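PDB 7D1B: leucine aminopeptidase from Fimbriiglobus ruber, which probably acts as a zinc-dependent glutaminyl cyclase of the M28 peptidase family, converting N-terminal glutamine of peptides into pyroglutamate. Local coordinates for residues P119-Y131 against L222-L234. Numbering follows the deposited sequence.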
loop_
_atom_site.group_PDB
_atom_site.type_symbol
_atom_site.label_atom_id
_atom_site.label_comp_id
_atom_site.label_asym_id
_atom_site.label_seq_id
_atom_site.Cartn_x
_atom_site.Cartn_y
_atom_site.Cartn_z
ATOM N N PRO A 119 12.267 11.540 -11.935
ATOM C CA PRO A 119 11.228 12.316 -12.636
ATOM C C PRO A 119 11.328 12.263 -14.153
ATOM O O PRO A 119 10.317 12.482 -14.830
ATOM C CB PRO A 119 11.433 13.746 -12.112
ATOM C CG PRO A 119 12.884 13.771 -11.676
ATOM C CD PRO A 119 13.140 12.391 -11.111
ATOM N N ASP A 120 12.502 12.002 -14.716
ATOM C CA ASP A 120 12.693 12.159 -16.162
ATOM C C ASP A 120 12.435 10.818 -16.853
ATOM O O ASP A 120 13.356 10.149 -17.338
ATOM C CB ASP A 120 14.107 12.654 -16.456
ATOM C CG ASP A 120 14.234 13.242 -17.808
ATOM O OD1 ASP A 120 13.290 13.065 -18.610
ATOM O OD2 ASP A 120 15.275 13.884 -18.066
ATOM N N ARG A 121 11.155 10.422 -16.878
ATOM C CA ARG A 121 10.744 9.099 -17.352
ATOM C C ARG A 121 9.363 9.186 -17.996
ATOM O O ARG A 121 8.454 9.819 -17.448
ATOM C CB ARG A 121 10.652 8.107 -16.185
ATOM C CG ARG A 121 11.990 7.807 -15.492
ATOM C CD ARG A 121 12.899 6.961 -16.371
ATOM N NE ARG A 121 14.107 6.492 -15.677
ATOM C CZ ARG A 121 15.222 7.204 -15.568
ATOM N NH1 ARG A 121 15.325 8.411 -16.126
ATOM N NH2 ARG A 121 16.256 6.680 -14.941
ATOM N N LYS A 122 9.201 8.539 -19.155
ATOM C CA LYS A 122 7.908 8.534 -19.835
ATOM C C LYS A 122 6.958 7.456 -19.333
ATOM O O LYS A 122 5.749 7.568 -19.559
ATOM C CB LYS A 122 8.109 8.407 -21.345
ATOM C CG LYS A 122 8.791 9.622 -21.936
ATOM C CD LYS A 122 8.945 9.515 -23.438
ATOM C CE LYS A 122 9.773 10.673 -23.995
ATOM N NZ LYS A 122 9.885 10.612 -25.466
ATOM N N ALA A 123 7.461 6.422 -18.673
ATOM C CA ALA A 123 6.624 5.408 -18.043
ATOM C C ALA A 123 6.917 5.438 -16.556
ATOM O O ALA A 123 8.085 5.534 -16.164
ATOM C CB ALA A 123 6.956 4.019 -18.588
ATOM N N ARG A 124 5.869 5.336 -15.737
ATOM C CA ARG A 124 6.011 5.337 -14.292
ATOM C C ARG A 124 5.252 4.168 -13.691
ATOM O O ARG A 124 4.172 3.796 -14.164
ATOM C CB ARG A 124 5.491 6.641 -13.673
ATOM C CG ARG A 124 6.124 7.899 -14.247
ATOM C CD ARG A 124 5.781 9.188 -13.454
ATOM N NE ARG A 124 6.429 9.185 -12.150
ATOM C CZ ARG A 124 7.734 9.372 -11.957
ATOM N NH1 ARG A 124 8.534 9.665 -12.980
ATOM N NH2 ARG A 124 8.233 9.250 -10.729
ATOM N N LEU A 125 5.835 3.588 -12.644
ATOM C CA LEU A 125 5.201 2.584 -11.809
ATOM C C LEU A 125 4.767 3.215 -10.501
ATOM O O LEU A 125 5.379 4.170 -10.020
ATOM C CB LEU A 125 6.164 1.442 -11.508
ATOM C CG LEU A 125 6.686 0.632 -12.688
ATOM C CD1 LEU A 125 7.590 -0.482 -12.177
ATOM C CD2 LEU A 125 5.562 0.063 -13.542
ATOM N N ILE A 126 3.765 2.598 -9.885
ATOM C CA ILE A 126 3.293 2.970 -8.560
ATOM C C ILE A 126 3.542 1.824 -7.588
ATOM O O ILE A 126 3.228 0.668 -7.891
ATOM C CB ILE A 126 1.784 3.288 -8.601
ATOM C CG1 ILE A 126 1.526 4.555 -9.426
ATOM C CG2 ILE A 126 1.216 3.381 -7.185
ATOM C CD1 ILE A 126 0.096 4.694 -9.869
ATOM N N VAL A 127 4.059 2.157 -6.406
ATOM C CA VAL A 127 3.992 1.296 -5.229
ATOM C C VAL A 127 3.073 2.030 -4.279
ATOM O O VAL A 127 3.318 3.204 -3.973
ATOM C CB VAL A 127 5.384 1.083 -4.599
ATOM C CG1 VAL A 127 5.244 0.279 -3.312
ATOM C CG2 VAL A 127 6.342 0.415 -5.584
ATOM N N CYS A 128 2.003 1.372 -3.821
ATOM C CA CYS A 128 0.985 2.106 -3.075
ATOM C C CYS A 128 0.510 1.320 -1.858
ATOM O O CYS A 128 0.718 0.108 -1.733
ATOM C CB CYS A 128 -0.170 2.579 -3.988
ATOM S SG CYS A 128 -1.082 1.283 -4.818
ATOM N N SER A 129 -0.167 2.050 -0.974
ATOM C CA SER A 129 -0.703 1.512 0.271
ATOM C C SER A 129 -1.689 2.549 0.775
ATOM O O SER A 129 -1.504 3.733 0.514
ATOM C CB SER A 129 0.429 1.374 1.297
ATOM O OG SER A 129 -0.035 0.880 2.534
ATOM N N HIS A 130 -2.698 2.122 1.541
ATOM C CA HIS A 130 -3.429 3.129 2.308
ATOM C C HIS A 130 -2.623 3.489 3.551
ATOM O O HIS A 130 -1.691 2.774 3.938
ATOM C CB HIS A 130 -4.883 2.719 2.610
ATOM C CG HIS A 130 -5.072 1.842 3.817
ATOM N ND1 HIS A 130 -5.683 2.297 4.968
ATOM C CD2 HIS A 130 -4.825 0.526 4.021
ATOM C CE1 HIS A 130 -5.778 1.303 5.837
ATOM N NE2 HIS A 130 -5.263 0.218 5.289
ATOM N N TYR A 131 -2.960 4.621 4.172
ATOM C CA TYR A 131 -2.285 4.988 5.406
ATOM C C TYR A 131 -3.222 5.582 6.451
ATOM O O TYR A 131 -2.762 5.884 7.555
ATOM C CB TYR A 131 -1.028 5.854 5.185
ATOM C CG TYR A 131 -1.207 7.316 4.804
ATOM C CD1 TYR A 131 -2.279 7.777 4.039
ATOM C CD2 TYR A 131 -0.248 8.231 5.178
ATOM C CE1 TYR A 131 -2.387 9.133 3.691
ATOM C CE2 TYR A 131 -0.346 9.571 4.840
ATOM C CZ TYR A 131 -1.416 10.021 4.099
ATOM O OH TYR A 131 -1.475 11.360 3.786
ATOM N N LEU A 222 -0.315 14.858 -19.591
ATOM C CA LEU A 222 0.867 14.447 -18.846
ATOM C C LEU A 222 1.965 13.970 -19.788
ATOM O O LEU A 222 1.685 13.385 -20.838
ATOM C CB LEU A 222 0.520 13.304 -17.906
ATOM C CG LEU A 222 -0.429 13.671 -16.772
ATOM C CD1 LEU A 222 -0.793 12.427 -15.978
ATOM C CD2 LEU A 222 0.218 14.702 -15.871
ATOM N N PRO A 223 3.224 14.200 -19.421
ATOM C CA PRO A 223 4.354 13.703 -20.221
ATOM C C PRO A 223 4.752 12.269 -19.897
ATOM O O PRO A 223 5.785 11.802 -20.384
ATOM C CB PRO A 223 5.476 14.663 -19.804
ATOM C CG PRO A 223 5.180 14.921 -18.351
ATOM C CD PRO A 223 3.670 14.990 -18.261
ATOM N N TYR A 224 3.975 11.571 -19.079
ATOM C CA TYR A 224 4.241 10.185 -18.734
ATOM C C TYR A 224 2.907 9.451 -18.694
ATOM O O TYR A 224 1.835 10.065 -18.677
ATOM C CB TYR A 224 4.942 10.057 -17.368
ATOM C CG TYR A 224 4.097 10.588 -16.222
ATOM C CD1 TYR A 224 3.149 9.784 -15.587
ATOM C CD2 TYR A 224 4.235 11.907 -15.790
ATOM C CE1 TYR A 224 2.361 10.294 -14.564
ATOM C CE2 TYR A 224 3.454 12.414 -14.774
ATOM C CZ TYR A 224 2.532 11.603 -14.159
ATOM O OH TYR A 224 1.761 12.120 -13.145
ATOM N N ARG A 225 2.984 8.127 -18.639
ATOM C CA ARG A 225 1.827 7.298 -18.332
ATOM C C ARG A 225 2.208 6.312 -17.236
ATOM O O ARG A 225 3.363 5.887 -17.145
ATOM C CB ARG A 225 1.360 6.499 -19.547
ATOM C CG ARG A 225 0.860 7.354 -20.688
ATOM C CD ARG A 225 -0.446 8.078 -20.315
ATOM N NE ARG A 225 -1.010 8.835 -21.432
ATOM C CZ ARG A 225 -0.676 10.086 -21.724
ATOM N NH1 ARG A 225 0.218 10.729 -20.982
ATOM N NH2 ARG A 225 -1.243 10.702 -22.756
ATOM N N TYR A 226 1.227 5.944 -16.409
ATOM C CA TYR A 226 1.414 4.890 -15.417
ATOM C C TYR A 226 1.211 3.543 -16.090
ATOM O O TYR A 226 0.137 3.268 -16.632
ATOM C CB TYR A 226 0.426 5.055 -14.267
ATOM C CG TYR A 226 0.807 6.129 -13.277
ATOM C CD1 TYR A 226 2.034 6.070 -12.608
ATOM C CD2 TYR A 226 -0.071 7.165 -12.968
ATOM C CE1 TYR A 226 2.400 7.043 -11.694
ATOM C CE2 TYR A 226 0.274 8.127 -12.029
ATOM C CZ TYR A 226 1.510 8.056 -11.389
ATOM O OH TYR A 226 1.858 9.015 -10.472
ATOM N N THR A 227 2.225 2.687 -16.041
ATOM C CA THR A 227 2.161 1.403 -16.718
ATOM C C THR A 227 1.881 0.241 -15.774
ATOM O O THR A 227 1.634 -0.877 -16.248
ATOM C CB THR A 227 3.446 1.152 -17.506
ATOM O OG1 THR A 227 4.546 1.277 -16.609
ATOM C CG2 THR A 227 3.589 2.183 -18.644
ATOM N N GLY A 228 1.884 0.468 -14.466
ATOM C CA GLY A 228 1.585 -0.600 -13.533
ATOM C C GLY A 228 1.617 -0.062 -12.122
ATOM O O GLY A 228 2.291 0.941 -11.826
ATOM N N ALA A 229 0.908 -0.775 -11.238
ATOM C CA ALA A 229 0.831 -0.413 -9.832
ATOM C C ALA A 229 0.775 -1.670 -8.988
ATOM O O ALA A 229 0.077 -2.621 -9.338
ATOM C CB ALA A 229 -0.405 0.435 -9.545
ATOM N N VAL A 230 1.480 -1.645 -7.857
ATOM C CA VAL A 230 1.393 -2.693 -6.846
ATOM C C VAL A 230 0.894 -2.068 -5.563
ATOM O O VAL A 230 1.525 -1.140 -5.044
ATOM C CB VAL A 230 2.731 -3.426 -6.633
ATOM C CG1 VAL A 230 2.592 -4.377 -5.463
ATOM C CG2 VAL A 230 3.129 -4.170 -7.894
ATOM N N LEU A 231 -0.234 -2.573 -5.068
ATOM C CA LEU A 231 -0.798 -2.203 -3.780
ATOM C C LEU A 231 -0.336 -3.211 -2.740
ATOM O O LEU A 231 -0.400 -4.422 -2.966
ATOM C CB LEU A 231 -2.325 -2.220 -3.881
ATOM C CG LEU A 231 -3.055 -2.032 -2.556
ATOM C CD1 LEU A 231 -2.822 -0.628 -1.983
ATOM C CD2 LEU A 231 -4.543 -2.284 -2.732
ATOM N N LEU A 232 0.146 -2.707 -1.620
ATOM C CA LEU A 232 0.564 -3.543 -0.496
ATOM C C LEU A 232 -0.526 -3.489 0.564
ATOM O O LEU A 232 -0.846 -2.403 1.042
ATOM C CB LEU A 232 1.832 -2.948 0.100
ATOM C CG LEU A 232 3.032 -2.887 -0.847
ATOM C CD1 LEU A 232 4.145 -2.061 -0.196
ATOM C CD2 LEU A 232 3.498 -4.292 -1.232
ATOM N N ASP A 233 -1.072 -4.641 0.958
ATOM C CA ASP A 233 -2.100 -4.635 1.998
ATOM C C ASP A 233 -2.089 -5.984 2.722
ATOM O O ASP A 233 -2.146 -7.023 2.058
ATOM C CB ASP A 233 -3.472 -4.437 1.336
ATOM C CG ASP A 233 -4.541 -3.941 2.313
ATOM O OD1 ASP A 233 -4.232 -3.687 3.510
ATOM O OD2 ASP A 233 -5.728 -3.785 1.902
ATOM N N LEU A 234 -2.019 -5.995 4.050
ATOM C CA LEU A 234 -2.087 -7.240 4.817
ATOM C C LEU A 234 -1.052 -8.249 4.319
ATOM O O LEU A 234 -1.373 -9.405 4.020
ATOM C CB LEU A 234 -3.488 -7.854 4.816
ATOM C CG LEU A 234 -4.663 -6.936 5.092
ATOM C CD1 LEU A 234 -5.952 -7.732 4.954
ATOM C CD2 LEU A 234 -4.581 -6.318 6.451
HETATM O O HOH W 1 -0.103 -1.743 3.678
HETATM O O HOH W 2 -2.953 -0.737 1.808
#
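Ile126 CD1 lies over one face of the Tyr226 ring, 3.6 Å from the centroid in a CH-pi contact, while Tyr224 CE1 lies over the rim of the opposite face. Tyr224 in turn offers a face to Arg124, whose CD sits 3.6 Å from the Tyr224 centroid. The arginine turns about its CG-CD bond (chi3 70°), and its guanidinium stands 73° from that ring. Its NH2 forms a salt bridge with Asp180 and a hydrogen bond to Trp117 O; Tyr226 OH uses the other Asp180 oxygen, so one acid on strand 178-184 holds the polar ends of both side chains. Along this face, Ile126 CB meets Ala229 CB at 3.7 Å and Cys128 SG lies 3.8 Å from Leu231 CB. On the other face, Val127 CG1 touches Leu232 CD1, and helix 320-336 packs on Leu232, Leu125 and Val230. Seven backbone bonds join the strands, but 225-232 carries one extra residue, Thr227, between the Arg124-Tyr226 and Ile126-Ala229 pairs, a beta bulge where Gly228 N is buried without a partner. One water links Leu232 O to Ser129 OG, a second to His130 N. These neighbouring parallel strands of the M28 central sheet lead toward the zinc site, where His130 NE2 hydrogen-bonds the zinc ligand Asp155.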